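Long-range contact in DNA ligase (PDB 3GDE), which probably seals nicks in double-stranded DNA during replication, recombination and repair, through an enzyme-adenylate intermediate formed from ATP: residues 68-76 and 136-147. Sequence-based numbering, arbitrary orientation.
Sequences LLYEALENV and MKRKIMLLTGLY
Ala72 and Thr144 mark where segments 68-76 and 136-147, parts of helices 66-77 and 135-149, come together: their CA atoms lie 4.7 Å apart, and the segment axes approach to 8.5 Å while running in the same general sense at a crossing angle of -51°. The spacing suits the small methyl of Ala72, which enters a hole formed by Ile140, Leu143, Thr144 and Tyr147, its CB 3.5 Å from Thr144 OG1. Knobs-into-holes packing continues to both ends. Leu68 inserts among Met136, Lys139, Ile140 and Leu143, one methyl, CD1, lying 3.7 Å from Met136 CG and the other facing the aliphatic part of Lys139, whose NZ is bonded to the carbonyl of Gly63. In return, Ile140 fills the space between Leu68, Glu71, Ala72 and Asn75. Such interlocking joins two helices of the all-helical N-terminal region of this ATP-dependent ligase, the part that corresponds to the DNA-binding domain; helices 94-108 and 117-129 pack against the same pair, through Leu73 and Leu143 respectively. Tyr147 lies among Leu69, Ala72, Leu73 and Val76. A CH-pi contact forms over one ring face, where Leu73 CD2 stands 3.9 Å from the centroid of the Tyr147 ring and 6° off its normal, while Ala72 CB meets the edge; the hydroxyl is hydrogen-bonded to Thr159. Thr144 turns its hydroxyl back along its own helix: with OG1 beside the backbone N (chi1 -64°), it donates to Ile140 O at 2.7 Å, from above the carbonyl plane and on the face opposite Thr144 N. The same rotation sends Thr144 CG2 to Val76 CG1, 3.7 Å away. A glycine in place of Thr144 would probably leave Ile140 O without its second donor and open a gap beside Ala72 and Val76.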
ATOM      1  N   LEU A  68      19.503   6.739   9.681  1.00 30.38           N
ATOM      2  CA  LEU A  68      19.351   6.678  11.138  1.00 30.57           C
ATOM      3  C   LEU A  68      19.799   5.344  11.705  1.00 30.45           C
ATOM      4  O   LEU A  68      20.402   5.299  12.780  1.00 31.09           O
ATOM      5  CB  LEU A  68      17.902   6.961  11.562  1.00 30.91           C
ATOM      6  CG  LEU A  68      17.493   8.420  11.734  1.00 30.13           C
ATOM      7  CD1 LEU A  68      17.670   9.197  10.442  1.00 31.21           C
ATOM      8  CD2 LEU A  68      16.064   8.507  12.221  1.00 30.77           C
ATOM      9  N   LEU A  69      19.510   4.262  10.985  1.00 30.32           N
ATOM     10  CA  LEU A  69      19.967   2.924  11.371  1.00 30.60           C
ATOM     11  C   LEU A  69      21.493   2.810  11.382  1.00 30.59           C
ATOM     12  O   LEU A  69      22.071   2.233  12.313  1.00 30.36           O
ATOM     13  CB  LEU A  69      19.355   1.849  10.460  1.00 30.68           C
ATOM     14  CG  LEU A  69      18.126   1.068  10.926  1.00 31.41           C
ATOM     15  CD1 LEU A  69      17.203   1.912  11.795  1.00 32.92           C
ATOM     16  CD2 LEU A  69      17.365   0.497   9.747  1.00 31.06           C
ATOM     17  N   TYR A  70      22.135   3.355  10.347  1.00 30.34           N
ATOM     18  CA  TYR A  70      23.593   3.390  10.267  1.00 30.58           C
ATOM     19  C   TYR A  70      24.248   4.062  11.480  1.00 30.65           C
ATOM     20  O   TYR A  70      25.154   3.496  12.088  1.00 30.79           O
ATOM     21  CB  TYR A  70      24.057   4.067   8.974  1.00 30.41           C
ATOM     22  CG  TYR A  70      24.040   3.163   7.759  1.00 30.02           C
ATOM     23  CD1 TYR A  70      23.302   3.503   6.623  1.00 29.65           C
ATOM     24  CD2 TYR A  70      24.753   1.968   7.749  1.00 28.94           C
ATOM     25  CE1 TYR A  70      23.278   2.675   5.506  1.00 29.23           C
ATOM     26  CE2 TYR A  70      24.736   1.136   6.645  1.00 29.69           C
ATOM     27  CZ  TYR A  70      24.002   1.498   5.525  1.00 29.86           C
ATOM     28  OH  TYR A  70      23.997   0.672   4.434  1.00 30.77           O
ATOM     29  N   GLU A  71      23.783   5.256  11.823  1.00 30.88           N
ATOM     30  CA  GLU A  71      24.300   5.994  12.972  1.00 31.97           C
ATOM     31  C   GLU A  71      24.132   5.234  14.295  1.00 31.74           C
ATOM     32  O   GLU A  71      25.052   5.229  15.122  1.00 32.19           O
ATOM     33  CB  GLU A  71      23.638   7.367  13.082  1.00 32.53           C
ATOM     34  CG  GLU A  71      23.633   8.193  11.793  1.00 36.44           C
ATOM     35  CD  GLU A  71      24.909   8.994  11.587  1.00 41.47           C
ATOM     36  OE1 GLU A  71      25.960   8.398  11.255  1.00 44.83           O
ATOM     37  OE2 GLU A  71      24.855  10.234  11.735  1.00 43.88           O
ATOM     38  N   ALA A  72      22.975   4.595  14.490  1.00 31.10           N
ATOM     39  CA  ALA A  72      22.724   3.801  15.696  1.00 30.98           C
ATOM     40  C   ALA A  72      23.659   2.601  15.761  1.00 31.04           C
ATOM     41  O   ALA A  72      24.213   2.294  16.814  1.00 31.48           O
ATOM     42  CB  ALA A  72      21.265   3.354  15.770  1.00 30.44           C
ATOM     43  N   LEU A  73      23.835   1.932  14.631  1.00 31.21           N
ATOM     44  CA  LEU A  73      24.741   0.795  14.528  1.00 31.51           C
ATOM     45  C   LEU A  73      26.203   1.204  14.748  1.00 32.42           C
ATOM     46  O   LEU A  73      26.971   0.458  15.354  1.00 32.65           O
ATOM     47  CB  LEU A  73      24.541   0.064  13.187  1.00 30.97           C
ATOM     48  CG  LEU A  73      23.250  -0.770  13.063  1.00 29.31           C
ATOM     49  CD1 LEU A  73      22.968  -1.211  11.629  1.00 28.30           C
ATOM     50  CD2 LEU A  73      23.265  -1.980  13.985  1.00 28.31           C
ATOM     51  N   GLU A  74      26.568   2.390  14.261  1.00 33.44           N
ATOM     52  CA  GLU A  74      27.847   3.027  14.555  1.00 34.40           C
ATOM     53  C   GLU A  74      28.037   3.172  16.065  1.00 34.32           C
ATOM     54  O   GLU A  74      29.076   2.786  16.613  1.00 34.25           O
ATOM     55  CB  GLU A  74      27.854   4.439  13.989  1.00 35.08           C
ATOM     56  CG  GLU A  74      28.382   4.649  12.602  1.00 38.36           C
ATOM     57  CD  GLU A  74      29.091   5.993  12.517  1.00 42.05           C
ATOM     58  OE1 GLU A  74      30.258   6.065  12.948  1.00 42.84           O
ATOM     59  OE2 GLU A  74      28.471   6.985  12.061  1.00 45.49           O
ATOM     60  N   ASN A  75      27.037   3.766  16.721  1.00 33.81           N
ATOM     61  CA  ASN A  75      27.095   4.016  18.160  1.00 33.92           C
ATOM     62  C   ASN A  75      27.336   2.761  18.980  1.00 33.79           C
ATOM     63  O   ASN A  75      28.181   2.766  19.870  1.00 33.87           O
ATOM     64  CB  ASN A  75      25.824   4.700  18.670  1.00 33.76           C
ATOM     65  CG  ASN A  75      25.690   6.132  18.200  1.00 33.86           C
ATOM     66  OD1 ASN A  75      24.580   6.674  18.147  1.00 34.47           O
ATOM     67  ND2 ASN A  75      26.808   6.755  17.850  1.00 33.93           N
ATOM     68  N   VAL A  76      26.610   1.688  18.666  1.00 33.50           N
ATOM     69  CA  VAL A  76      26.648   0.485  19.490  1.00 33.48           C
ATOM     70  C   VAL A  76      27.876  -0.385  19.237  1.00 33.99           C
ATOM     71  O   VAL A  76      28.408  -0.991  20.171  1.00 34.03           O
ATOM     72  CB  VAL A  76      25.334  -0.355  19.390  1.00 33.57           C
ATOM     73  CG1 VAL A  76      24.157   0.447  19.904  1.00 32.99           C
ATOM     74  CG2 VAL A  76      25.060  -0.831  17.954  1.00 32.95           C
ATOM     75  N   MET A 136      15.540  13.932  15.035  1.00 36.39           N
ATOM     76  CA  MET A 136      16.347  12.919  14.346  1.00 37.31           C
ATOM     77  C   MET A 136      17.419  12.302  15.260  1.00 36.32           C
ATOM     78  O   MET A 136      17.613  11.084  15.258  1.00 35.83           O
ATOM     79  CB  MET A 136      16.995  13.494  13.079  1.00 36.82           C
ATOM     80  CG  MET A 136      17.674  12.448  12.200  1.00 38.55           C
ATOM     81  SD  MET A 136      18.945  13.086  11.070  1.00 41.83           S
ATOM     82  CE  MET A 136      20.329  13.252  12.203  1.00 41.68           C
ATOM     83  N   LYS A 137      18.111  13.145  16.028  1.00 35.62           N
ATOM     84  CA  LYS A 137      19.166  12.666  16.918  1.00 35.38           C
ATOM     85  C   LYS A 137      18.618  11.846  18.098  1.00 34.03           C
ATOM     86  O   LYS A 137      19.213  10.838  18.480  1.00 33.84           O
ATOM     87  CB  LYS A 137      20.053  13.818  17.409  1.00 35.67           C
ATOM     88  CG  LYS A 137      20.783  14.585  16.290  1.00 39.41           C
ATOM     89  CD  LYS A 137      21.999  13.830  15.763  1.00 43.45           C
ATOM     90  CE  LYS A 137      22.764  14.664  14.745  1.00 46.47           C
ATOM     91  NZ  LYS A 137      24.187  14.204  14.624  1.00 48.11           N
ATOM     92  N   ARG A 138      17.489  12.268  18.664  1.00 32.65           N
ATOM     93  CA  ARG A 138      16.841  11.462  19.708  1.00 31.80           C
ATOM     94  C   ARG A 138      16.394  10.092  19.175  1.00 30.71           C
ATOM     95  O   ARG A 138      16.580   9.068  19.844  1.00 30.13           O
ATOM     96  CB  ARG A 138      15.667  12.191  20.369  1.00 31.79           C
ATOM     97  CG  ARG A 138      14.977  11.309  21.383  1.00 32.31           C
ATOM     98  CD  ARG A 138      13.737  11.933  21.944  1.00 32.80           C
ATOM     99  NE  ARG A 138      14.087  12.662  23.136  1.00 34.17           N
ATOM    100  CZ  ARG A 138      13.780  12.304  24.371  1.00 31.96           C
ATOM    101  NH1 ARG A 138      13.055  11.219  24.618  1.00 29.61           N
ATOM    102  NH2 ARG A 138      14.203  13.064  25.359  1.00 31.94           N
ATOM    103  N   LYS A 139      15.829  10.078  17.967  1.00 29.42           N
ATOM    104  CA  LYS A 139      15.487   8.820  17.303  1.00 28.21           C
ATOM    105  C   LYS A 139      16.687   7.886  17.229  1.00 27.08           C
ATOM    106  O   LYS A 139      16.576   6.707  17.523  1.00 27.17           O
ATOM    107  CB  LYS A 139      14.944   9.068  15.900  1.00 28.37           C
ATOM    108  CG  LYS A 139      13.550   9.620  15.879  1.00 28.40           C
ATOM    109  CD  LYS A 139      13.032   9.609  14.470  1.00 29.33           C
ATOM    110  CE  LYS A 139      11.990  10.670  14.266  1.00 30.31           C
ATOM    111  NZ  LYS A 139      11.436  10.540  12.900  1.00 31.09           N
ATOM    112  N   ILE A 140      17.835   8.424  16.849  1.00 26.13           N
ATOM    113  CA  ILE A 140      19.068   7.649  16.819  1.00 25.37           C
ATOM    114  C   ILE A 140      19.417   7.140  18.232  1.00 25.22           C
ATOM    115  O   ILE A 140      19.795   5.988  18.397  1.00 24.64           O
ATOM    116  CB  ILE A 140      20.233   8.459  16.177  1.00 25.49           C
ATOM    117  CG1 ILE A 140      19.932   8.717  14.689  1.00 25.26           C
ATOM    118  CG2 ILE A 140      21.575   7.736  16.352  1.00 24.20           C
ATOM    119  CD1 ILE A 140      20.738   9.881  14.043  1.00 25.29           C
ATOM    120  N   MET A 141      19.255   7.989  19.246  1.00 25.21           N
ATOM    121  CA  MET A 141      19.537   7.577  20.621  1.00 25.43           C
ATOM    122  C   MET A 141      18.602   6.473  21.114  1.00 24.54           C
ATOM    123  O   MET A 141      19.038   5.555  21.799  1.00 24.95           O
ATOM    124  CB  MET A 141      19.534   8.788  21.568  1.00 26.43           C
ATOM    125  CG  MET A 141      20.692   9.770  21.315  1.00 29.24           C
ATOM    126  SD  MET A 141      22.253   8.914  20.976  1.00 36.96           S
ATOM    127  CE  MET A 141      22.545   8.182  22.587  1.00 35.28           C
ATOM    128  N   LEU A 142      17.326   6.552  20.739  1.00 23.60           N
ATOM    129  CA  LEU A 142      16.341   5.515  21.070  1.00 22.58           C
ATOM    130  C   LEU A 142      16.616   4.185  20.380  1.00 22.53           C
ATOM    131  O   LEU A 142      16.546   3.132  21.005  1.00 22.35           O
ATOM    132  CB  LEU A 142      14.919   5.992  20.771  1.00 21.73           C
ATOM    133  CG  LEU A 142      14.357   7.047  21.730  1.00 21.31           C
ATOM    134  CD1 LEU A 142      13.079   7.662  21.164  1.00 18.48           C
ATOM    135  CD2 LEU A 142      14.131   6.458  23.137  1.00 17.88           C
ATOM    136  N   LEU A 143      16.931   4.239  19.091  1.00 22.71           N
ATOM    137  CA  LEU A 143      17.361   3.054  18.349  1.00 22.94           C
ATOM    138  C   LEU A 143      18.654   2.449  18.906  1.00 23.17           C
ATOM    139  O   LEU A 143      18.771   1.230  18.989  1.00 23.51           O
ATOM    140  CB  LEU A 143      17.562   3.401  16.869  1.00 22.76           C
ATOM    141  CG  LEU A 143      16.353   3.806  16.030  1.00 23.03           C
ATOM    142  CD1 LEU A 143      16.829   4.441  14.720  1.00 23.53           C
ATOM    143  CD2 LEU A 143      15.405   2.608  15.775  1.00 21.47           C
ATOM    144  N   THR A 144      19.620   3.310  19.245  1.00 23.21           N
ATOM    145  CA  THR A 144      20.892   2.938  19.889  1.00 23.61           C
ATOM    146  C   THR A 144      20.690   2.215  21.226  1.00 24.12           C
ATOM    147  O   THR A 144      21.405   1.259  21.535  1.00 24.05           O
ATOM    148  CB  THR A 144      21.774   4.194  20.129  1.00 24.11           C
ATOM    149  OG1 THR A 144      22.143   4.768  18.874  1.00 23.67           O
ATOM    150  CG2 THR A 144      23.055   3.871  20.932  1.00 24.60           C
ATOM    151  N   GLY A 145      19.719   2.677  22.010  1.00 24.20           N
ATOM    152  CA  GLY A 145      19.376   2.033  23.258  1.00 25.05           C
ATOM    153  C   GLY A 145      18.801   0.651  23.039  1.00 25.98           C
ATOM    154  O   GLY A 145      19.044  -0.260  23.838  1.00 26.19           O
ATOM    155  N   LEU A 146      18.045   0.493  21.953  1.00 26.20           N
ATOM    156  CA  LEU A 146      17.404  -0.770  21.624  1.00 26.78           C
ATOM    157  C   LEU A 146      18.436  -1.796  21.126  1.00 26.76           C
ATOM    158  O   LEU A 146      18.427  -2.960  21.546  1.00 26.42           O
ATOM    159  CB  LEU A 146      16.319  -0.526  20.572  1.00 27.15           C
ATOM    160  CG  LEU A 146      14.963  -1.224  20.665  1.00 28.54           C
ATOM    161  CD1 LEU A 146      14.283  -1.004  22.035  1.00 30.22           C
ATOM    162  CD2 LEU A 146      14.065  -0.736  19.530  1.00 27.86           C
ATOM    163  N   TYR A 147      19.336  -1.354  20.249  1.00 26.70           N
ATOM    164  CA  TYR A 147      20.414  -2.213  19.746  1.00 27.03           C
ATOM    165  C   TYR A 147      21.397  -2.630  20.839  1.00 26.65           C
ATOM    166  O   TYR A 147      21.986  -3.703  20.760  1.00 26.76           O
ATOM    167  CB  TYR A 147      21.191  -1.523  18.617  1.00 27.58           C
ATOM    168  CG  TYR A 147      20.543  -1.566  17.258  1.00 27.97           C
ATOM    169  CD1 TYR A 147      20.314  -0.393  16.545  1.00 29.86           C
ATOM    170  CD2 TYR A 147      20.174  -2.783  16.668  1.00 29.35           C
ATOM    171  CE1 TYR A 147      19.722  -0.420  15.262  1.00 29.82           C
ATOM    172  CE2 TYR A 147      19.580  -2.827  15.401  1.00 27.70           C
ATOM    173  CZ  TYR A 147      19.363  -1.642  14.707  1.00 29.62           C
ATOM    174  OH  TYR A 147      18.789  -1.666  13.453  1.00 30.71           O
TER